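PDB 4WU0: similar to yteR (Bacilus subtilis) from Clostridium acetobutylicum, which probably hydrolyses unsaturated rhamnogalacturonan fragments derived from pectin, as a family 105 glycoside hydrolase related to YteR. Local coordinates for residues K104-H109 / T137-Y142; K164-N169 / T191-H196. All blocks are in the same frame, centred on the assembly; numbering follows the deposited sequence.

Contact 1 of 2, residues K104-H109 / T137-Y142; sequences KQIDNH and TFYAKY
I106, near the C-terminal end of helix 93-108, sets its side chain against Y139 and F138 of helix 129-146, an example of how one branched aliphatic residue can join two helices through ring contacts. The main interaction is CH-pi: CD1 of I106 sits over one face of the Y139 ring, 4.0 Å from the centroid and 26° off the normal. The methyl is displaced toward the rim, where Y139 CG lies 3.7 Å from I106 CD1. The other branch follows the ring outward, with I106 CG2 lying 3.8 Å from Y139 CE2, so both methyls touch the phenol side chain. The tyrosine ring is brought to the isoleucine by a first torsion that sets CG anti to the backbone N (chi1 -172°).

Apolar contact of a looser kind is made with F138, whose CE2 lies 4.2 Å from I106 CD1; the methyl meets this second ring obliquely. The neighbouring rings thus share one methyl group, all three residues being buried. The pairing belongs to the helical framework of the six-hairpin glycosidase clan, an (alpha/alpha)6 barrel, and here it joins two helices separated in sequence by the strand 126-128 and its flanking loops.

Polar interactions flank the apolar centre without crossing it. The phenol oxygen of Y139 is hydrogen-bonded to E151, which ties the far end of the ring to the approach to helix 152-166. Within 104-109, Q105 NE2 donates to H109 ND1 at 3.2 Å with a nearly straight N-H...N angle of 168°, close to both the amide and imidazole planes. H109 NE2 is engaged in turn with W118 O, and Q105 OE1 with Y67 OH.

Contact 2 of 2, residues K164-N169 / T191-H196; sequences KNLKDN and TGLSPH
L193 reaches across to N165 and L166 at the end of helix 152-166, while the backbone before it is joined to the same helix end by water. The second segment begins with T191, whose carbonyl O accepts a hydrogen bond from a water at 2.8 Å; the water donates its other hydrogen to N165 O, also at 2.8 Å, and so bridges two carbonyls that could not bond to each other directly. T191 OG1 accepts from L193 N at 3.1 Å, closing an ST turn that folds the main chain just ahead of the leucine. G192, mid-turn, has a positive phi of 79°, at which a beta carbon would press on T191 O, so lacking one suits the turn; its backbone pairs with D179.

L193 then carries the direct contact. With CG anti to the carbonyl carbon (chi1 -64°), its CD2 methyl lies 3.3 Å from N165 O, a close approach to the oxygen that the water also holds. The same methyl lies 3.7 Å from L166 CA and 3.9 Å from L166 CG, thus packing on both main chain and side chain where the helix finishes. Y178 of strand 177-179 touches N165, L166 and L193, filling in around the junction. S194 continues the attachment to strand 177-179 that G192 began, its backbone bonding to A177 and its OG accepting from A177 N. The example illustrates a helix terminus packed against an irregular connecting loop that leads on to helix 199-215, in what is, from its family, an (alpha/alpha)6 barrel.

The two contacts come in series along the chain: contact 1 closes at residue 142 before contact 2 opens at residue 164. Their centres are 25 Å apart and their nearest atoms about 14 Å, so they do not touch. Consecutive helices connect them, since contact 1 joins helix 93-108 to helix 129-146, and contact 2 involves the C-terminal end of the next helix, 152-166. I155, early in that helix, also packs on Y139, giving the helix a link to contact 1 through its first turns and to contact 2 through its last. Helix 152-166 thus ties the helix pair of contact 1 to the loop that leads to helix 199-215.

Contact 1 of 2, residues K104-H109 / T137-Y142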
loop_
_atom_site.group_PDB
_atom_site.type_symbol
_atom_site.label_atom_id
_atom_site.label_comp_id
_atom_site.label_asym_id
_atom_site.label_seq_id
_atom_site.Cartn_x
_atom_site.Cartn_y
_atom_site.Cartn_z
ATOM N N LYS A 104 -9.369 18.592 0.944
ATOM C CA LYS A 104 -9.046 19.864 0.300
ATOM C C LYS A 104 -7.748 19.774 -0.530
ATOM O O LYS A 104 -7.596 20.479 -1.508
ATOM C CB LYS A 104 -8.981 20.992 1.340
ATOM C CG LYS A 104 -8.620 22.363 0.801
ATOM C CD LYS A 104 -9.578 22.790 -0.278
ATOM C CE LYS A 104 -9.344 24.222 -0.742
ATOM N NZ LYS A 104 -10.018 24.467 -2.041
ATOM N N GLN A 105 -6.824 18.900 -0.160
ATOM C CA GLN A 105 -5.604 18.731 -0.954
ATOM C C GLN A 105 -5.915 18.276 -2.383
ATOM O O GLN A 105 -5.268 18.681 -3.337
ATOM C CB GLN A 105 -4.671 17.717 -0.295
ATOM C CG GLN A 105 -3.322 17.626 -0.982
ATOM C CD GLN A 105 -2.343 16.714 -0.263
ATOM O OE1 GLN A 105 -2.257 16.703 0.964
ATOM N NE2 GLN A 105 -1.582 15.950 -1.046
ATOM N N ILE A 106 -6.926 17.426 -2.515
ATOM C CA ILE A 106 -7.302 16.879 -3.805
ATOM C C ILE A 106 -7.794 17.955 -4.759
ATOM O O ILE A 106 -7.647 17.822 -5.974
ATOM C CB ILE A 106 -8.307 15.716 -3.612
ATOM C CG1 ILE A 106 -7.563 14.547 -2.991
ATOM C CG2 ILE A 106 -8.928 15.285 -4.932
ATOM C CD1 ILE A 106 -8.460 13.426 -2.445
ATOM N N ASP A 107 -8.348 19.035 -4.217
ATOM C CA ASP A 107 -8.849 20.131 -5.044
ATOM C C ASP A 107 -7.827 20.657 -6.048
ATOM O O ASP A 107 -8.156 20.871 -7.219
ATOM C CB ASP A 107 -9.315 21.302 -4.174
ATOM C CG ASP A 107 -10.561 20.987 -3.379
ATOM O OD1 ASP A 107 -11.126 19.900 -3.551
ATOM O OD2 ASP A 107 -11.006 21.857 -2.605
ATOM N N ASN A 108 -6.592 20.874 -5.593
ATOM C CA ASN A 108 -5.588 21.513 -6.430
ATOM C C ASN A 108 -4.291 20.726 -6.530
ATOM O O ASN A 108 -3.309 21.230 -7.063
ATOM C CB ASN A 108 -5.276 22.913 -5.892
ATOM C CG ASN A 108 -6.488 23.833 -5.921
ATOM O OD1 ASN A 108 -7.080 24.052 -6.970
ATOM N ND2 ASN A 108 -6.875 24.341 -4.758
ATOM N N HIS A 109 -4.275 19.491 -6.031
ATOM C CA HIS A 109 -3.075 18.676 -6.137
ATOM C C HIS A 109 -2.693 18.564 -7.610
ATOM O O HIS A 109 -3.557 18.312 -8.445
ATOM C CB HIS A 109 -3.322 17.283 -5.557
ATOM C CG HIS A 109 -2.086 16.454 -5.420
ATOM N ND1 HIS A 109 -1.494 16.198 -4.205
ATOM C CD2 HIS A 109 -1.329 15.816 -6.346
ATOM C CE1 HIS A 109 -0.419 15.453 -4.384
ATOM N NE2 HIS A 109 -0.300 15.201 -5.678
ATOM N N THR A 137 -6.678 5.617 -3.851
ATOM C CA THR A 137 -7.412 4.677 -3.007
ATOM C C THR A 137 -8.068 5.357 -1.793
ATOM O O THR A 137 -9.189 5.011 -1.412
ATOM C CB THR A 137 -6.521 3.473 -2.571
ATOM O OG1 THR A 137 -6.014 2.831 -3.745
ATOM C CG2 THR A 137 -7.268 2.452 -1.749
ATOM N N PHE A 138 -7.371 6.286 -1.161
ATOM C CA PHE A 138 -7.985 7.054 -0.096
ATOM C C PHE A 138 -9.174 7.836 -0.649
ATOM O O PHE A 138 -10.250 7.878 -0.037
ATOM C CB PHE A 138 -7.011 8.047 0.522
ATOM C CG PHE A 138 -7.702 9.192 1.224
ATOM C CD1 PHE A 138 -8.404 8.974 2.394
ATOM C CD2 PHE A 138 -7.702 10.473 0.692
ATOM C CE1 PHE A 138 -9.074 10.035 3.042
ATOM C CE2 PHE A 138 -8.356 11.520 1.336
ATOM C CZ PHE A 138 -9.035 11.293 2.516
ATOM N N TYR A 139 -8.969 8.456 -1.811
ATOM C CA TYR A 139 -10.008 9.266 -2.436
ATOM C C TYR A 139 -11.249 8.393 -2.686
ATOM O O TYR A 139 -12.369 8.802 -2.423
ATOM C CB TYR A 139 -9.455 9.904 -3.728
ATOM C CG TYR A 139 -10.319 10.929 -4.407
ATOM C CD1 TYR A 139 -11.406 11.510 -3.766
ATOM C CD2 TYR A 139 -10.014 11.356 -5.694
ATOM C CE1 TYR A 139 -12.180 12.438 -4.408
ATOM C CE2 TYR A 139 -10.784 12.284 -6.333
ATOM C CZ TYR A 139 -11.862 12.824 -5.692
ATOM O OH TYR A 139 -12.635 13.759 -6.355
ATOM N N ALA A 140 -11.050 7.158 -3.138
ATOM C CA ALA A 140 -12.176 6.248 -3.337
ATOM C C ALA A 140 -12.932 5.960 -2.047
ATOM O O ALA A 140 -14.162 5.966 -2.019
ATOM C CB ALA A 140 -11.697 4.934 -3.976
ATOM N N LYS A 141 -12.200 5.678 -0.970
ATOM C CA LYS A 141 -12.845 5.438 0.316
ATOM C C LYS A 141 -13.582 6.684 0.794
ATOM O O LYS A 141 -14.660 6.588 1.361
ATOM C CB LYS A 141 -11.826 4.940 1.338
ATOM C CG LYS A 141 -11.256 3.566 0.939
ATOM C CD LYS A 141 -10.163 3.096 1.857
ATOM C CE LYS A 141 -9.807 1.633 1.567
ATOM N NZ LYS A 141 -10.920 0.695 1.922
ATOM N N TYR A 142 -13.005 7.856 0.551
ATOM C CA TYR A 142 -13.630 9.095 0.963
ATOM C C TYR A 142 -14.939 9.292 0.193
ATOM O O TYR A 142 -15.968 9.640 0.770
ATOM C CB TYR A 142 -12.687 10.268 0.702
ATOM C CG TYR A 142 -13.192 11.578 1.246
ATOM C CD1 TYR A 142 -14.085 12.345 0.520
ATOM C CD2 TYR A 142 -12.795 12.040 2.486
ATOM C CE1 TYR A 142 -14.565 13.538 1.018
ATOM C CE2 TYR A 142 -13.261 13.216 2.975
ATOM C CZ TYR A 142 -14.161 13.951 2.260
ATOM O OH TYR A 142 -14.624 15.144 2.775
#

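Contact 2 of 2, residues K164-N169 / T191-H196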
loop_
_atom_site.group_PDB
_atom_site.type_symbol
_atom_site.label_atom_id
_atom_site.label_comp_id
_atom_site.label_asym_id
_atom_site.label_seq_id
_atom_site.Cartn_x
_atom_site.Cartn_y
_atom_site.Cartn_z
ATOM N N LYS A 164 -1.434 1.907 -18.241
ATOM C CA LYS A 164 -1.039 2.168 -19.619
ATOM C C LYS A 164 0.417 2.622 -19.701
ATOM O O LYS A 164 1.179 2.161 -20.554
ATOM C CB LYS A 164 -1.948 3.231 -20.234
ATOM C CG LYS A 164 -1.573 3.615 -21.656
ATOM C CD LYS A 164 -2.504 4.679 -22.210
ATOM C CE LYS A 164 -2.281 4.856 -23.707
ATOM N NZ LYS A 164 -1.254 5.889 -24.037
ATOM N N ASN A 165 0.814 3.504 -18.794
ATOM C CA ASN A 165 2.137 4.109 -18.865
ATOM C C ASN A 165 3.229 3.305 -18.182
ATOM O O ASN A 165 4.392 3.418 -18.577
ATOM C CB ASN A 165 2.136 5.516 -18.268
ATOM C CG ASN A 165 1.409 6.546 -19.145
ATOM O OD1 ASN A 165 1.554 6.567 -20.363
ATOM N ND2 ASN A 165 0.632 7.404 -18.509
ATOM N N LEU A 166 2.889 2.524 -17.150
ATOM C CA LEU A 166 3.928 1.865 -16.345
ATOM C C LEU A 166 4.105 0.375 -16.605
ATOM O O LEU A 166 5.061 -0.213 -16.125
ATOM C CB LEU A 166 3.689 2.091 -14.838
ATOM C CG LEU A 166 4.116 3.472 -14.327
ATOM C CD1 LEU A 166 3.232 4.601 -14.864
ATOM C CD2 LEU A 166 4.143 3.518 -12.828
ATOM N N LYS A 167 3.203 -0.234 -17.367
ATOM C CA LYS A 167 3.285 -1.668 -17.619
ATOM C C LYS A 167 4.357 -2.048 -18.632
ATOM O O LYS A 167 4.510 -1.403 -19.679
ATOM C CB LYS A 167 1.938 -2.208 -18.110
ATOM C CG LYS A 167 1.916 -3.730 -18.301
ATOM C CD LYS A 167 0.525 -4.238 -18.707
ATOM C CE LYS A 167 0.152 -3.827 -20.134
ATOM N NZ LYS A 167 0.893 -4.603 -21.171
ATOM N N ASP A 168 5.068 -3.124 -18.318
ATOM C CA ASP A 168 5.968 -3.788 -19.250
ATOM C C ASP A 168 5.175 -4.833 -20.029
ATOM O O ASP A 168 4.618 -5.751 -19.434
ATOM C CB ASP A 168 7.100 -4.472 -18.489
ATOM C CG ASP A 168 7.947 -5.346 -19.369
ATOM O OD1 ASP A 168 8.131 -4.988 -20.549
ATOM O OD2 ASP A 168 8.438 -6.400 -18.894
ATOM N N ASN A 169 5.096 -4.698 -21.345
ATOM C CA ASN A 169 4.335 -5.668 -22.126
ATOM C C ASN A 169 4.927 -7.067 -22.085
ATOM O O ASN A 169 4.200 -8.047 -22.207
ATOM C CB ASN A 169 4.193 -5.195 -23.575
ATOM C CG ASN A 169 3.220 -4.045 -23.706
ATOM O OD1 ASN A 169 2.135 -4.070 -23.124
ATOM N ND2 ASN A 169 3.607 -3.021 -24.454
ATOM N N THR A 191 10.684 5.717 -22.687
ATOM C CA THR A 191 9.420 5.429 -22.038
ATOM C C THR A 191 9.170 6.260 -20.788
ATOM O O THR A 191 8.057 6.287 -20.266
ATOM C CB THR A 191 9.415 4.004 -21.544
ATOM O OG1 THR A 191 10.482 3.869 -20.597
ATOM C CG2 THR A 191 9.606 3.035 -22.692
ATOM N N GLY A 192 10.207 6.904 -20.276
ATOM C CA GLY A 192 10.073 7.648 -19.030
ATOM C C GLY A 192 10.099 6.773 -17.791
ATOM O O GLY A 192 9.951 7.270 -16.682
ATOM N N LEU A 193 10.281 5.475 -17.969
ATOM C CA LEU A 193 10.146 4.548 -16.850
ATOM C C LEU A 193 11.437 4.327 -16.076
ATOM O O LEU A 193 12.538 4.440 -16.611
ATOM C CB LEU A 193 9.613 3.208 -17.334
ATOM C CG LEU A 193 8.203 3.360 -17.911
ATOM C CD1 LEU A 193 7.830 2.179 -18.781
ATOM C CD2 LEU A 193 7.186 3.581 -16.777
ATOM N N SER A 194 11.269 3.992 -14.799
ATOM C CA SER A 194 12.401 3.631 -13.957
ATOM C C SER A 194 12.900 2.235 -14.364
ATOM O O SER A 194 12.241 1.545 -15.130
ATOM C CB SER A 194 12.000 3.686 -12.482
ATOM O OG SER A 194 10.966 2.759 -12.193
ATOM N N PRO A 195 14.080 1.812 -13.866
ATOM C CA PRO A 195 14.688 0.609 -14.444
ATOM C C PRO A 195 14.125 -0.746 -14.005
ATOM O O PRO A 195 14.310 -1.733 -14.742
ATOM C CB PRO A 195 16.157 0.713 -13.986
ATOM C CG PRO A 195 16.357 2.160 -13.741
ATOM C CD PRO A 195 15.084 2.622 -13.147
ATOM N N HIS A 196 13.504 -0.806 -12.832
ATOM C CA HIS A 196 13.170 -2.086 -12.222
ATOM C C HIS A 196 11.776 -2.228 -11.657
ATOM O O HIS A 196 11.098 -1.255 -11.306
ATOM C CB HIS A 196 14.176 -2.418 -11.106
ATOM C CG HIS A 196 15.517 -2.801 -11.628
ATOM N ND1 HIS A 196 15.729 -3.980 -12.305
ATOM C CD2 HIS A 196 16.706 -2.142 -11.635
ATOM C CE1 HIS A 196 16.993 -4.047 -12.685
ATOM N NE2 HIS A 196 17.603 -2.940 -12.292
HETATM O O HOH W 1 5.753 4.695 -20.616
#